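Local coordinates for glutamate racemase (Francisella tularensis subsp. tularensis, PDB 3OUT), which belongs to the Asp/Glu/hydantoin racemase family, an alpha/beta protein built around two parallel beta sheets, and holds D-glutamic acid in a buried pocket, at residues G11-G16 and N78-I83; G19-K24 and D206-A211; I117-T122 and L148-I153; H161-V166 and P190-S195; E169-F174 and Q180-G185. All coordinates share one frame; numbering follows the deposited sequence. Where two conformers were deposited one is given.

Interaction 1: G11-G16 and N78-I83; sequences GVFDSG and NTISAI. With DGL (D-glutamic acid), chain E.
Ile80 sends its terminal methyl against Phe13 and the chain just beyond it, joining strand 10-14 of the six-stranded parallel sheet to the first turn of helix 78-92. This is an open alpha/beta layout in which strand ends and helix N-termini together form a ligand pocket. The apolar part rests mainly on Ile80 CD1, with CG2 of the same residue also beside Phe13 CE1. Ile80 CD1 lies 3.7 Å from Phe13 CE1 and meets the ring obliquely, the two side chains crossing at about a right angle; the same methyl stands 3.5 Å from Ser15 N. Thr61 and Leu65 of helix 51-67 also touch the Phe13 side chain.

The polar part runs through D-glutamic acid, which bridges the two segments. Its side-chain carboxylate sits at the start of the helix. OE2 accepts from Asn78 N at 2.9 Å and, almost straight at 168°, from Asn78 ND2. OE1 is gripped by Thr79 OG1 at 2.7 Å, with a weak bond from Thr79 N. Backbone N-H groups at a helix N-terminus would be expected to stabilise a negative charge there.

A second shell positions these donors: Tyr128 OH bonds to Asn78 OD1, while Thr119 and Thr122 both bond to Thr79 OG1. On the strand side, Asp14 OD1 takes a weak bond from Ser15 N, and its OD2 is held by Tyr37 OH and Gly19 N. At the other end of the ligand, Ser15 OG, rotated between its own backbone N and carbonyl carbon (chi1 45°), accepts from the ligand N at 2.8 Å.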
# COMPACT_ATOMS: atom_id res chain seq x y z
N GLY B 11 -5.07 -13.19 -17.80
CA GLY B 11 -5.19 -12.25 -16.70
C GLY B 11 -6.23 -11.20 -17.00
O GLY B 11 -6.11 -10.49 -18.01
N VAL B 12 -7.21 -11.07 -16.13
CA VAL B 12 -8.16 -10.02 -16.21
C VAL B 12 -7.83 -8.99 -15.11
O VAL B 12 -7.92 -9.29 -13.91
CB VAL B 12 -9.65 -10.50 -16.05
CG1 VAL B 12 -10.58 -9.29 -16.02
CG2 VAL B 12 -10.02 -11.52 -17.12
N PHE B 13 -7.42 -7.81 -15.57
CA PHE B 13 -6.82 -6.73 -14.77
C PHE B 13 -7.86 -5.65 -14.48
O PHE B 13 -8.27 -4.93 -15.39
CB PHE B 13 -5.63 -6.24 -15.59
CG PHE B 13 -4.65 -5.27 -14.89
CD1 PHE B 13 -5.05 -4.36 -13.92
CD2 PHE B 13 -3.33 -5.26 -15.27
CE1 PHE B 13 -4.12 -3.50 -13.38
CE2 PHE B 13 -2.41 -4.39 -14.74
CZ PHE B 13 -2.79 -3.54 -13.77
N ASP B 14 -8.29 -5.55 -13.22
CA ASP B 14 -9.34 -4.61 -12.84
C ASP B 14 -8.82 -3.70 -11.74
O ASP B 14 -7.86 -4.03 -11.01
CB ASP B 14 -10.56 -5.40 -12.33
CG ASP B 14 -11.86 -4.61 -12.29
OD1 ASP B 14 -11.93 -3.46 -12.83
OD2 ASP B 14 -12.84 -5.17 -11.69
N SER B 15 -9.50 -2.58 -11.59
CA SER B 15 -9.42 -1.80 -10.36
C SER B 15 -10.23 -2.56 -9.29
O SER B 15 -9.70 -2.96 -8.24
CB SER B 15 -9.94 -0.37 -10.61
OG SER B 15 -11.15 -0.43 -11.36
N GLY B 16 -11.50 -2.81 -9.57
CA GLY B 16 -12.26 -3.73 -8.76
C GLY B 16 -13.73 -3.75 -9.13
O GLY B 16 -14.30 -2.74 -9.52
N ASN B 78 -11.69 0.94 -17.41
CA ASN B 78 -11.47 2.08 -18.26
C ASN B 78 -10.51 3.10 -17.65
O ASN B 78 -9.76 3.77 -18.37
CB ASN B 78 -12.78 2.80 -18.59
CG ASN B 78 -13.69 2.01 -19.50
OD1 ASN B 78 -13.71 2.22 -20.75
ND2 ASN B 78 -14.50 1.13 -18.91
N THR B 79 -10.52 3.21 -16.34
CA THR B 79 -9.70 4.19 -15.62
C THR B 79 -8.23 3.77 -15.71
O THR B 79 -7.39 4.57 -16.08
CB THR B 79 -10.16 4.36 -14.12
OG1 THR B 79 -11.54 4.74 -14.08
CG2 THR B 79 -9.27 5.36 -13.40
N ILE B 80 -7.93 2.50 -15.45
CA ILE B 80 -6.55 1.99 -15.65
C ILE B 80 -6.15 2.08 -17.13
O ILE B 80 -5.05 2.51 -17.45
CB ILE B 80 -6.41 0.54 -15.13
CG1 ILE B 80 -6.67 0.50 -13.62
CG2 ILE B 80 -4.98 -0.02 -15.43
CD1 ILE B 80 -6.77 -0.95 -13.02
N SER B 81 -7.05 1.70 -18.03
CA SER B 81 -6.73 1.81 -19.48
C SER B 81 -6.39 3.24 -19.91
O SER B 81 -5.53 3.46 -20.76
CB SER B 81 -7.90 1.33 -20.31
OG SER B 81 -8.18 -0.08 -20.10
N ALA B 82 -7.14 4.19 -19.40
CA ALA B 82 -6.96 5.59 -19.74
C ALA B 82 -5.60 6.16 -19.32
O ALA B 82 -5.00 7.02 -20.00
CB ALA B 82 -8.04 6.42 -19.05
N ILE B 83 -5.15 5.72 -18.15
CA ILE B 83 -4.06 6.39 -17.43
C ILE B 83 -2.78 5.58 -17.33
O ILE B 83 -1.70 6.18 -17.29
CB ILE B 83 -4.56 6.86 -16.03
CG1 ILE B 83 -5.53 8.02 -16.24
CG2 ILE B 83 -3.41 7.19 -15.06
CD1 ILE B 83 -6.53 8.26 -15.08
N DGL E . -13.79 0.23 -10.67
CA DGL E . -14.03 1.68 -10.97
C DGL E . -13.30 2.55 -9.99
O DGL E . -12.36 2.06 -9.32
CB DGL E . -13.58 2.12 -12.36
CG DGL E . -14.12 1.27 -13.52
CD DGL E . -13.89 1.86 -14.90
OE1 DGL E . -13.45 3.02 -15.01
OE2 DGL E . -14.20 1.14 -15.89
OXT DGL E . -13.57 3.77 -9.90

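Interaction 2: G19-K24 and D206-A211; sequences GLTIVK and DPSLQA
Ser208 and Ile22 meet where the first turns of helices 20-29 and 208-221 come together, their CA atoms 6.0 Å apart. The second helix is prepared by Asp206, which precedes the turn leading into it. Its OD1 accepts two bonds from Ser208, one from the backbone N at 3.1 Å and nearly straight (170°), the other from OG at 3.0 Å. Both donors come from the same face of the carboxylate, well above its plane, so that one oxygen caps the helix start and holds the serine hydroxyl. Across the contact, Ser208 O lies 3.3 Å from Ile22 CD1, a close approach of methyl to carbonyl. Thr21 CG2 also comes near Ser208 OG, though less certainly, since the threonine has two conformers. Ala211 adds its small CB, 4.1 Å from Ile22 CD1, so that the isoleucine tip touches both Ser208 and Ala211, three residues apart on one side of the helix. Helix 208-221 follows strand 203-205 of the four-stranded sheet and helix 20-29 follows strand 10-14 of the six-stranded one, so the contact joins the two halves of the alpha/beta fold. Around it, helix 100-106 covers Ala211, helix 245-253 packs on Leu20 and Val23, and Val12 of strand 10-14 touches Ile22 CG2.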
# COMPACT_ATOMS: atom_id res chain seq x y z
N GLY B 19 -15.03 -5.04 -13.48
CA GLY B 19 -14.29 -5.86 -14.46
C GLY B 19 -14.68 -7.32 -14.48
O GLY B 19 -14.21 -8.06 -15.34
N LEU B 20 -15.47 -7.77 -13.50
CA LEU B 20 -15.94 -9.15 -13.44
C LEU B 20 -16.81 -9.47 -14.68
O LEU B 20 -16.92 -10.64 -15.06
CB LEU B 20 -16.70 -9.44 -12.13
CG LEU B 20 -15.76 -9.49 -10.93
CD1 LEU B 20 -16.49 -9.33 -9.63
CD2 LEU B 20 -14.96 -10.85 -10.99
N THR B 21 -17.41 -8.46 -15.29
CA THR B 21 -18.15 -8.69 -16.52
C THR B 21 -17.27 -9.28 -17.63
O THR B 21 -17.77 -10.10 -18.42
CB THR B 21 -18.85 -7.44 -17.01
OG1 THR B 21 -19.90 -7.09 -16.09
CG2 THR B 21 -19.40 -7.68 -18.41
N ILE B 22 -15.99 -8.89 -17.69
CA ILE B 22 -15.05 -9.42 -18.71
C ILE B 22 -14.84 -10.91 -18.46
O ILE B 22 -14.69 -11.70 -19.41
CB ILE B 22 -13.68 -8.70 -18.69
CG1 ILE B 22 -13.84 -7.28 -19.23
CG2 ILE B 22 -12.60 -9.49 -19.47
CD1 ILE B 22 -13.77 -7.16 -20.72
N VAL B 23 -14.81 -11.33 -17.20
CA VAL B 23 -14.69 -12.74 -16.89
C VAL B 23 -15.90 -13.52 -17.46
O VAL B 23 -15.75 -14.55 -18.12
CB VAL B 23 -14.54 -12.96 -15.36
CG1 VAL B 23 -14.46 -14.46 -15.05
CG2 VAL B 23 -13.26 -12.27 -14.89
N LYS B 24 -17.09 -12.98 -17.22
CA LYS B 24 -18.33 -13.51 -17.75
C LYS B 24 -18.24 -13.64 -19.30
O LYS B 24 -18.55 -14.69 -19.89
CB LYS B 24 -19.51 -12.64 -17.30
CG LYS B 24 -20.88 -13.01 -17.90
CD LYS B 24 -21.90 -11.87 -17.75
CE LYS B 24 -21.70 -10.74 -18.80
NZ LYS B 24 -22.67 -9.58 -18.67
N ASP B 206 -21.25 -0.48 -25.19
CA ASP B 206 -20.64 -1.16 -24.05
C ASP B 206 -19.47 -1.95 -24.61
O ASP B 206 -19.70 -2.95 -25.27
CB ASP B 206 -21.65 -2.10 -23.39
CG ASP B 206 -21.05 -2.99 -22.32
OD1 ASP B 206 -19.81 -2.89 -22.08
OD2 ASP B 206 -21.84 -3.72 -21.64
N PRO B 207 -18.24 -1.53 -24.31
CA PRO B 207 -17.09 -2.13 -24.98
C PRO B 207 -16.59 -3.44 -24.38
O PRO B 207 -15.63 -4.00 -24.90
CB PRO B 207 -16.04 -1.06 -24.82
CG PRO B 207 -16.32 -0.47 -23.53
CD PRO B 207 -17.84 -0.38 -23.49
N SER B 208 -17.16 -3.94 -23.28
CA SER B 208 -16.60 -5.17 -22.66
C SER B 208 -16.53 -6.40 -23.52
O SER B 208 -15.52 -7.09 -23.52
CB SER B 208 -17.31 -5.52 -21.35
OG SER B 208 -18.70 -5.60 -21.53
N LEU B 209 -17.62 -6.73 -24.22
CA LEU B 209 -17.59 -7.93 -25.05
C LEU B 209 -16.61 -7.78 -26.22
O LEU B 209 -15.90 -8.72 -26.54
CB LEU B 209 -19.00 -8.28 -25.56
CG LEU B 209 -19.08 -9.58 -26.36
CD1 LEU B 209 -18.62 -10.84 -25.59
CD2 LEU B 209 -20.54 -9.69 -26.87
N GLN B 210 -16.59 -6.60 -26.83
CA GLN B 210 -15.63 -6.30 -27.92
C GLN B 210 -14.20 -6.52 -27.44
O GLN B 210 -13.40 -7.15 -28.16
CB GLN B 210 -15.82 -4.89 -28.42
CG GLN B 210 -14.85 -4.42 -29.52
CD GLN B 210 -15.04 -5.11 -30.89
OE1 GLN B 210 -15.72 -6.12 -31.02
NE2 GLN B 210 -14.42 -4.55 -31.91
N ALA B 211 -13.88 -6.05 -26.23
CA ALA B 211 -12.54 -6.29 -25.68
C ALA B 211 -12.25 -7.78 -25.55
O ALA B 211 -11.17 -8.28 -25.91
CB ALA B 211 -12.36 -5.54 -24.27

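Interaction 3: I117-T122 and L148-I153; sequences IATPAT and LFVSMI
Ile117 and Phe149 make one of two light apolar touches between the end of strand 113-118, with the N-cap residue after it, and helix 149-154. The isoleucine side chain forks at CB. Its CG2 branch turns to Phe174, beside the sheet. The other branch begins with CG1 set between the backbone N and the carbonyl carbon (chi1 49°) and runs on extended, carrying CD1 to Phe149. There the methyl lies 4.3 Å from CE2, at the ring edge and near its plane, so the faces of the ring take no part in this touch. The phenylalanine is further fixed by edge-to-face packing with Tyr170 and Tyr189.

The second touch joins two methyls, Thr119 CG2 and Val150 CG2, also 4.3 Å apart. Turning the methyl to the valine leaves the hydroxyl of Thr119 for its own helix: OG1 accepts from Thr122 N at 3.1 Å with an angle of 159°. Thr79 OG1 is hydrogen-bonded to the same oxygen. Beyond helix 149-154 stands the second subunit, where Leu148 and Ser151 meet their own counterparts.

Thr119 thus follows the strand, N-caps the next helix and lines the D-glutamic acid pocket, consistent with the usual siting of pockets at the carboxyl edge of parallel sheets in alpha/beta folds.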
# COMPACT_ATOMS: atom_id res chain seq x y z
N ILE B 117 -19.19 8.98 -21.44
CA ILE B 117 -19.32 9.16 -19.98
C ILE B 117 -18.38 8.18 -19.32
O ILE B 117 -18.23 7.04 -19.79
CB ILE B 117 -20.76 8.97 -19.42
CG1 ILE B 117 -21.43 7.68 -19.91
CG2 ILE B 117 -21.61 10.22 -19.80
CD1 ILE B 117 -22.77 7.29 -19.24
N ALA B 118 -17.79 8.60 -18.20
CA ALA B 118 -16.81 7.78 -17.51
C ALA B 118 -16.50 8.38 -16.16
O ALA B 118 -17.02 9.44 -15.82
CB ALA B 118 -15.48 7.64 -18.39
N THR B 119 -15.60 7.75 -15.44
CA THR B 119 -15.16 8.31 -14.16
C THR B 119 -14.47 9.66 -14.33
O THR B 119 -13.95 9.99 -15.41
CB THR B 119 -14.18 7.41 -13.41
OG1 THR B 119 -12.98 7.30 -14.20
CG2 THR B 119 -14.74 6.01 -13.10
N PRO B 120 -14.44 10.45 -13.26
CA PRO B 120 -13.67 11.70 -13.34
C PRO B 120 -12.23 11.51 -13.82
O PRO B 120 -11.77 12.27 -14.68
CB PRO B 120 -13.77 12.24 -11.89
CG PRO B 120 -15.05 11.74 -11.43
CD PRO B 120 -15.12 10.33 -11.96
N ALA B 121 -11.51 10.50 -13.30
CA ALA B 121 -10.14 10.24 -13.75
C ALA B 121 -10.08 9.96 -15.25
O ALA B 121 -9.23 10.50 -15.94
CB ALA B 121 -9.48 9.12 -12.96
N THR B 122 -11.00 9.14 -15.75
CA THR B 122 -10.97 8.80 -17.16
C THR B 122 -11.21 10.03 -18.00
O THR B 122 -10.54 10.23 -19.00
CB THR B 122 -11.99 7.67 -17.46
OG1 THR B 122 -11.59 6.49 -16.75
CG2 THR B 122 -12.15 7.38 -18.99
N LEU B 148 -20.78 10.20 -9.33
CA LEU B 148 -21.57 9.42 -8.38
C LEU B 148 -21.96 8.03 -8.85
O LEU B 148 -22.28 7.18 -8.00
CB LEU B 148 -22.83 10.15 -7.94
CG LEU B 148 -23.61 9.67 -6.70
CD1 LEU B 148 -22.71 9.47 -5.44
CD2 LEU B 148 -24.75 10.66 -6.38
N PHE B 149 -21.90 7.77 -10.16
CA PHE B 149 -22.46 6.50 -10.63
C PHE B 149 -21.83 5.24 -9.99
O PHE B 149 -22.54 4.28 -9.67
CB PHE B 149 -22.34 6.38 -12.15
CG PHE B 149 -23.45 7.02 -12.98
CD1 PHE B 149 -24.56 7.65 -12.43
CD2 PHE B 149 -23.33 6.98 -14.36
CE1 PHE B 149 -25.55 8.17 -13.24
CE2 PHE B 149 -24.30 7.56 -15.19
CZ PHE B 149 -25.42 8.12 -14.62
N VAL B 150 -20.51 5.19 -9.87
CA VAL B 150 -19.86 4.01 -9.36
C VAL B 150 -20.36 3.64 -7.96
O VAL B 150 -20.80 2.50 -7.74
CB VAL B 150 -18.32 4.13 -9.37
CG1 VAL B 150 -17.66 3.09 -8.49
CG2 VAL B 150 -17.78 4.03 -10.82
N SER B 151 -20.31 4.57 -7.01
CA SER B 151 -20.77 4.25 -5.65
C SER B 151 -22.28 3.92 -5.61
O SER B 151 -22.70 3.00 -4.93
CB SER B 151 -20.45 5.40 -4.71
OG SER B 151 -20.85 5.00 -3.39
N MSE B 152 -23.06 4.68 -6.37
CA MSE B 152 -24.51 4.51 -6.48
C MSE B 152 -24.82 3.05 -6.84
O MSE B 152 -25.64 2.40 -6.20
CB MSE B 152 -25.07 5.48 -7.55
CG MSE B 152 -26.52 5.41 -7.70
SE MSE B 152 -27.13 6.59 -9.13
CE MSE B 152 -26.58 5.39 -10.59
N ILE B 153 -24.12 2.55 -7.85
CA ILE B 153 -24.36 1.22 -8.36
C ILE B 153 -23.87 0.16 -7.36
O ILE B 153 -24.53 -0.86 -7.11
CB ILE B 153 -23.73 1.07 -9.78
CG1 ILE B 153 -24.55 1.91 -10.78
CG2 ILE B 153 -23.62 -0.38 -10.24
CD1 ILE B 153 -23.80 2.16 -12.08

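Interaction 4: H161-V166 and P190-S195; sequences HIVELV and PIIKES
Val163 CG1 is the atom on which this contact turns. With that methyl anti to its backbone N (chi1 175°), Val163 reaches from helix 161-171 to the beginning of helix 193-199, meeting Ser195 OG at 3.7 Å and Ser195 CB at 3.8 Å. Ile192 comes to the same methyl through CG2, 4.0 Å away. The two segments run closest at Glu164 and Ser195, whose CA atoms are 5.9 Å apart, a spacing consistent with the small serine side chain.

Polar contact between them passes through one water. It donates to Glu164 OE2 over a short 2.5 Å and shares a hydrogen bond of 2.7 Å with Ser195 OG, giving the buried hydroxyl a partner at the margin of the apolar patch.

Both helices belong to the half of the alpha/beta fold built on the four-stranded parallel sheet. Strand 181-184 lies between them in the chain, and its Leu184 touches Ile196 of the second helix.

Further out, Ile192 holds the N-cap position of its helix, just after a short 3-10 turn in which Lys193 N bonds to Pro190 O. The isoleucine continues past Val163 to Phe149 and Ile153 of helix 149-154. Selenomethionine Met152 and Phe157 cover Val163 from the same part of the chain. Elsewhere on helix 161-171, Leu165 CD1 rests over one face of the His161 ring, and both residues pack against the second subunit, where His161 meets Leu165 and Leu165 meets His161.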
# COMPACT_ATOMS: atom_id res chain seq x y z
N HIS B 161 -36.13 6.01 -9.24
CA HIS B 161 -36.21 7.46 -9.37
C HIS B 161 -34.87 8.12 -9.02
O HIS B 161 -34.48 9.07 -9.66
CB HIS B 161 -37.35 7.98 -8.49
CG HIS B 161 -37.72 9.41 -8.75
ND1 HIS B 161 -38.15 10.26 -7.74
CD2 HIS B 161 -37.76 10.14 -9.89
CE1 HIS B 161 -38.40 11.45 -8.25
NE2 HIS B 161 -38.18 11.41 -9.55
N ILE B 162 -34.18 7.62 -8.01
CA ILE B 162 -32.83 8.20 -7.69
C ILE B 162 -31.85 8.07 -8.86
O ILE B 162 -31.17 9.04 -9.25
CB ILE B 162 -32.23 7.56 -6.43
CG1 ILE B 162 -33.05 8.01 -5.20
CG2 ILE B 162 -30.75 7.98 -6.25
CD1 ILE B 162 -32.81 7.19 -3.93
N VAL B 163 -31.77 6.87 -9.42
CA VAL B 163 -30.88 6.60 -10.54
C VAL B 163 -31.25 7.51 -11.70
O VAL B 163 -30.39 8.16 -12.31
CB VAL B 163 -30.92 5.11 -11.00
CG1 VAL B 163 -30.07 4.91 -12.24
CG2 VAL B 163 -30.43 4.18 -9.91
N GLU B 164 -32.54 7.61 -11.98
CA GLU B 164 -32.99 8.52 -13.04
C GLU B 164 -32.63 9.99 -12.81
O GLU B 164 -32.19 10.67 -13.71
CB GLU B 164 -34.47 8.27 -13.33
CG GLU B 164 -34.71 6.88 -13.89
CD GLU B 164 -36.17 6.56 -14.13
OE1 GLU B 164 -36.96 7.52 -14.21
OE2 GLU B 164 -36.49 5.37 -14.28
N LEU B 165 -32.77 10.49 -11.58
CA LEU B 165 -32.42 11.86 -11.31
C LEU B 165 -30.92 12.14 -11.37
O LEU B 165 -30.53 13.17 -11.86
CB LEU B 165 -32.96 12.31 -9.97
CG LEU B 165 -34.47 12.58 -9.88
CD1 LEU B 165 -34.83 12.82 -8.45
CD2 LEU B 165 -34.88 13.78 -10.74
N VAL B 166 -30.10 11.22 -10.83
CA VAL B 166 -28.65 11.38 -10.94
C VAL B 166 -28.24 11.33 -12.44
O VAL B 166 -27.44 12.14 -12.86
CB VAL B 166 -27.90 10.29 -10.14
CG1 VAL B 166 -26.37 10.43 -10.34
CG2 VAL B 166 -28.27 10.40 -8.62
N PRO B 190 -23.09 -0.09 -17.77
CA PRO B 190 -24.10 -0.95 -18.44
C PRO B 190 -25.19 -1.52 -17.51
O PRO B 190 -26.29 -1.79 -17.99
CB PRO B 190 -23.24 -2.05 -19.07
CG PRO B 190 -21.90 -1.38 -19.34
CD PRO B 190 -21.72 -0.53 -18.10
N ILE B 191 -24.93 -1.67 -16.21
CA ILE B 191 -25.96 -2.08 -15.23
C ILE B 191 -27.18 -1.21 -15.24
O ILE B 191 -28.30 -1.72 -15.04
CB ILE B 191 -25.37 -2.03 -13.76
CG1 ILE B 191 -24.31 -3.13 -13.63
CG2 ILE B 191 -26.46 -2.13 -12.64
CD1 ILE B 191 -24.90 -4.56 -13.51
N ILE B 192 -26.99 0.08 -15.49
CA ILE B 192 -28.06 1.07 -15.49
C ILE B 192 -28.45 1.53 -16.90
O ILE B 192 -29.04 2.59 -17.07
CB ILE B 192 -27.77 2.30 -14.56
CG1 ILE B 192 -26.55 3.11 -15.02
CG2 ILE B 192 -27.63 1.84 -13.08
CD1 ILE B 192 -26.45 4.51 -14.39
N LYS B 193 -28.10 0.74 -17.91
CA LYS B 193 -28.33 1.16 -19.29
C LYS B 193 -29.79 1.50 -19.58
O LYS B 193 -30.07 2.43 -20.36
CB LYS B 193 -27.82 0.13 -20.29
CG LYS B 193 -28.52 -1.23 -20.35
CD LYS B 193 -27.90 -2.08 -21.46
CE LYS B 193 -27.91 -3.57 -21.18
NZ LYS B 193 -29.09 -4.05 -20.41
N GLU B 194 -30.71 0.75 -18.97
CA GLU B 194 -32.15 1.03 -19.17
C GLU B 194 -32.55 2.40 -18.65
O GLU B 194 -33.35 3.09 -19.28
CB GLU B 194 -33.02 -0.06 -18.54
CG GLU B 194 -32.91 -1.43 -19.17
CD GLU B 194 -33.92 -2.45 -18.60
OE1 GLU B 194 -34.83 -2.05 -17.83
OE2 GLU B 194 -33.80 -3.67 -18.95
N SER B 195 -32.00 2.82 -17.51
CA SER B 195 -32.24 4.17 -17.00
C SER B 195 -31.60 5.20 -17.90
O SER B 195 -32.17 6.23 -18.16
CB SER B 195 -31.74 4.36 -15.58
OG SER B 195 -32.38 3.44 -14.69
O HOH W 1 -34.98 3.36 -13.88

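Interaction 5: E169-F174 and Q180-G185; sequences EYLSYF and QALILG
Leu182 divides its two methyls between Phe174 and Leu171, and this division makes up the tight part of the contact. Its CG stands anti to the backbone N (chi1 -178°), which carries both branches off the strand toward the end of the preceding helix. CD1 sits over one face of the Phe174 ring in a CH-pi contact, 4.1 Å from the centroid and 20° from the ring normal, displaced toward the rim near CZ. The opposite face is covered by Tyr173 CD2, 3.8 Å above the plane and over its centre, so the ring is sandwiched. The other methyl, Leu182 CD2, meets Leu171 CD2 at 4.0 Å, and Ile196 of helix 193-199 touches both leucines.

This is the return from helix 161-171 to strand 181-184 of the four-stranded parallel sheet, an alpha-to-beta connection in which the helix end packs on a central strand. Within the first segment, Phe174 N bonds to Leu171 O at 3.0 Å.

The loose side is exposed and polar. Glu169 and Ser172 are exposed, although Phe157 of the second subunit packs against Glu169 and Tyr170. At the strand start, exposed Gln180 uses OE1 to accept from Asn112 N and Thr113 N.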
# COMPACT_ATOMS: atom_id res chain seq x y z
N GLU B 169 -28.94 14.57 -14.17
CA GLU B 169 -27.94 15.57 -13.82
C GLU B 169 -26.71 15.50 -14.73
O GLU B 169 -26.21 16.53 -15.17
CB GLU B 169 -27.54 15.40 -12.34
CG GLU B 169 -26.45 16.31 -11.86
CD GLU B 169 -26.89 17.74 -11.63
OE1 GLU B 169 -28.11 18.03 -11.60
OE2 GLU B 169 -25.96 18.57 -11.46
N TYR B 170 -26.23 14.28 -15.01
CA TYR B 170 -25.03 14.08 -15.78
C TYR B 170 -25.26 14.07 -17.29
O TYR B 170 -24.36 14.41 -18.06
CB TYR B 170 -24.36 12.75 -15.39
CG TYR B 170 -23.76 12.73 -14.00
CD1 TYR B 170 -23.02 13.80 -13.53
CD2 TYR B 170 -23.94 11.63 -13.15
CE1 TYR B 170 -22.45 13.79 -12.24
CE2 TYR B 170 -23.35 11.62 -11.87
CZ TYR B 170 -22.63 12.68 -11.43
OH TYR B 170 -22.04 12.66 -10.19
N LEU B 171 -26.42 13.62 -17.72
CA LEU B 171 -26.67 13.40 -19.17
C LEU B 171 -27.32 14.57 -19.87
O LEU B 171 -27.35 14.60 -21.11
CB LEU B 171 -27.51 12.14 -19.37
CG LEU B 171 -26.91 10.83 -18.91
CD1 LEU B 171 -27.92 9.74 -18.97
CD2 LEU B 171 -25.66 10.46 -19.73
N SER B 172 -27.83 15.53 -19.11
CA SER B 172 -28.44 16.73 -19.70
C SER B 172 -27.44 17.50 -20.56
O SER B 172 -27.84 18.12 -21.56
CB SER B 172 -29.04 17.62 -18.60
OG SER B 172 -28.04 18.04 -17.69
N TYR B 173 -26.15 17.44 -20.21
CA TYR B 173 -25.08 18.01 -21.01
C TYR B 173 -25.18 17.61 -22.50
O TYR B 173 -24.76 18.39 -23.33
CB TYR B 173 -23.71 17.60 -20.45
CG TYR B 173 -22.51 17.91 -21.31
CD1 TYR B 173 -22.04 19.20 -21.44
CD2 TYR B 173 -21.82 16.90 -21.98
CE1 TYR B 173 -20.91 19.48 -22.22
CE2 TYR B 173 -20.72 17.17 -22.76
CZ TYR B 173 -20.27 18.45 -22.87
OH TYR B 173 -19.16 18.73 -23.62
N PHE B 174 -25.70 16.42 -22.80
CA PHE B 174 -25.69 15.89 -24.17
C PHE B 174 -26.92 16.27 -24.98
O PHE B 174 -26.97 16.02 -26.17
CB PHE B 174 -25.57 14.36 -24.17
CG PHE B 174 -24.28 13.87 -23.59
CD1 PHE B 174 -23.12 13.93 -24.32
CD2 PHE B 174 -24.23 13.35 -22.31
CE1 PHE B 174 -21.92 13.48 -23.80
CE2 PHE B 174 -23.05 12.91 -21.77
CZ PHE B 174 -21.89 12.98 -22.51
N GLN B 180 -24.42 10.67 -31.93
CA GLN B 180 -24.88 9.45 -32.61
C GLN B 180 -24.81 8.20 -31.76
O GLN B 180 -25.47 7.19 -32.04
CB GLN B 180 -24.11 9.27 -33.89
CG GLN B 180 -24.40 10.37 -34.93
CD GLN B 180 -23.46 10.32 -36.10
OE1 GLN B 180 -22.25 10.46 -35.95
NE2 GLN B 180 -24.03 10.13 -37.30
N ALA B 181 -23.96 8.24 -30.73
CA ALA B 181 -23.81 7.12 -29.81
C ALA B 181 -23.18 7.66 -28.53
O ALA B 181 -22.51 8.72 -28.54
CB ALA B 181 -22.91 6.02 -30.38
N LEU B 182 -23.41 6.95 -27.45
CA LEU B 182 -22.86 7.29 -26.14
C LEU B 182 -22.04 6.09 -25.67
O LEU B 182 -22.58 4.99 -25.47
CB LEU B 182 -23.98 7.55 -25.12
CG LEU B 182 -23.47 7.97 -23.73
CD1 LEU B 182 -22.76 9.34 -23.67
CD2 LEU B 182 -24.58 7.95 -22.69
N ILE B 183 -20.74 6.32 -25.46
CA ILE B 183 -19.86 5.28 -24.90
C ILE B 183 -20.07 5.20 -23.40
O ILE B 183 -19.88 6.19 -22.66
CB ILE B 183 -18.37 5.52 -25.21
CG1 ILE B 183 -18.15 5.49 -26.73
CG2 ILE B 183 -17.48 4.43 -24.57
CD1 ILE B 183 -16.74 5.80 -27.15
N LEU B 184 -20.45 3.99 -22.97
CA LEU B 184 -20.52 3.66 -21.54
C LEU B 184 -19.07 3.31 -21.06
O LEU B 184 -18.65 2.11 -20.96
CB LEU B 184 -21.48 2.49 -21.32
CG LEU B 184 -22.91 2.73 -21.81
CD1 LEU B 184 -23.79 1.52 -21.42
CD2 LEU B 184 -23.46 4.07 -21.27
N GLY B 185 -18.30 4.38 -20.84
CA GLY B 185 -16.85 4.30 -20.61
C GLY B 185 -16.43 4.03 -19.17
O GLY B 185 -15.37 4.47 -18.74

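In the fold
Interactions 1, 3, 4 and 5 are buried contacts, whereas interaction 2 is partly buried although it lies, with interaction 1, nearest the chain centre. Interactions 3, 4 and 5 sit farther out, gather round the four-stranded sheet and all reach the second subunit. Only interaction 1 is built around modelled ligand atoms, and polar bonds join it to both interactions 2 and 3. Elsewhere the chemistry is mostly apolar: a capped helix start meets mainly the end methyl of one isoleucine in interaction 2, a water bridges helices in interaction 4, and an aromatic face receives a leucine in interaction 5. Interactions 4 and 5 both use helix 161-171, and interaction 3 packs on interaction 4 through Phe149.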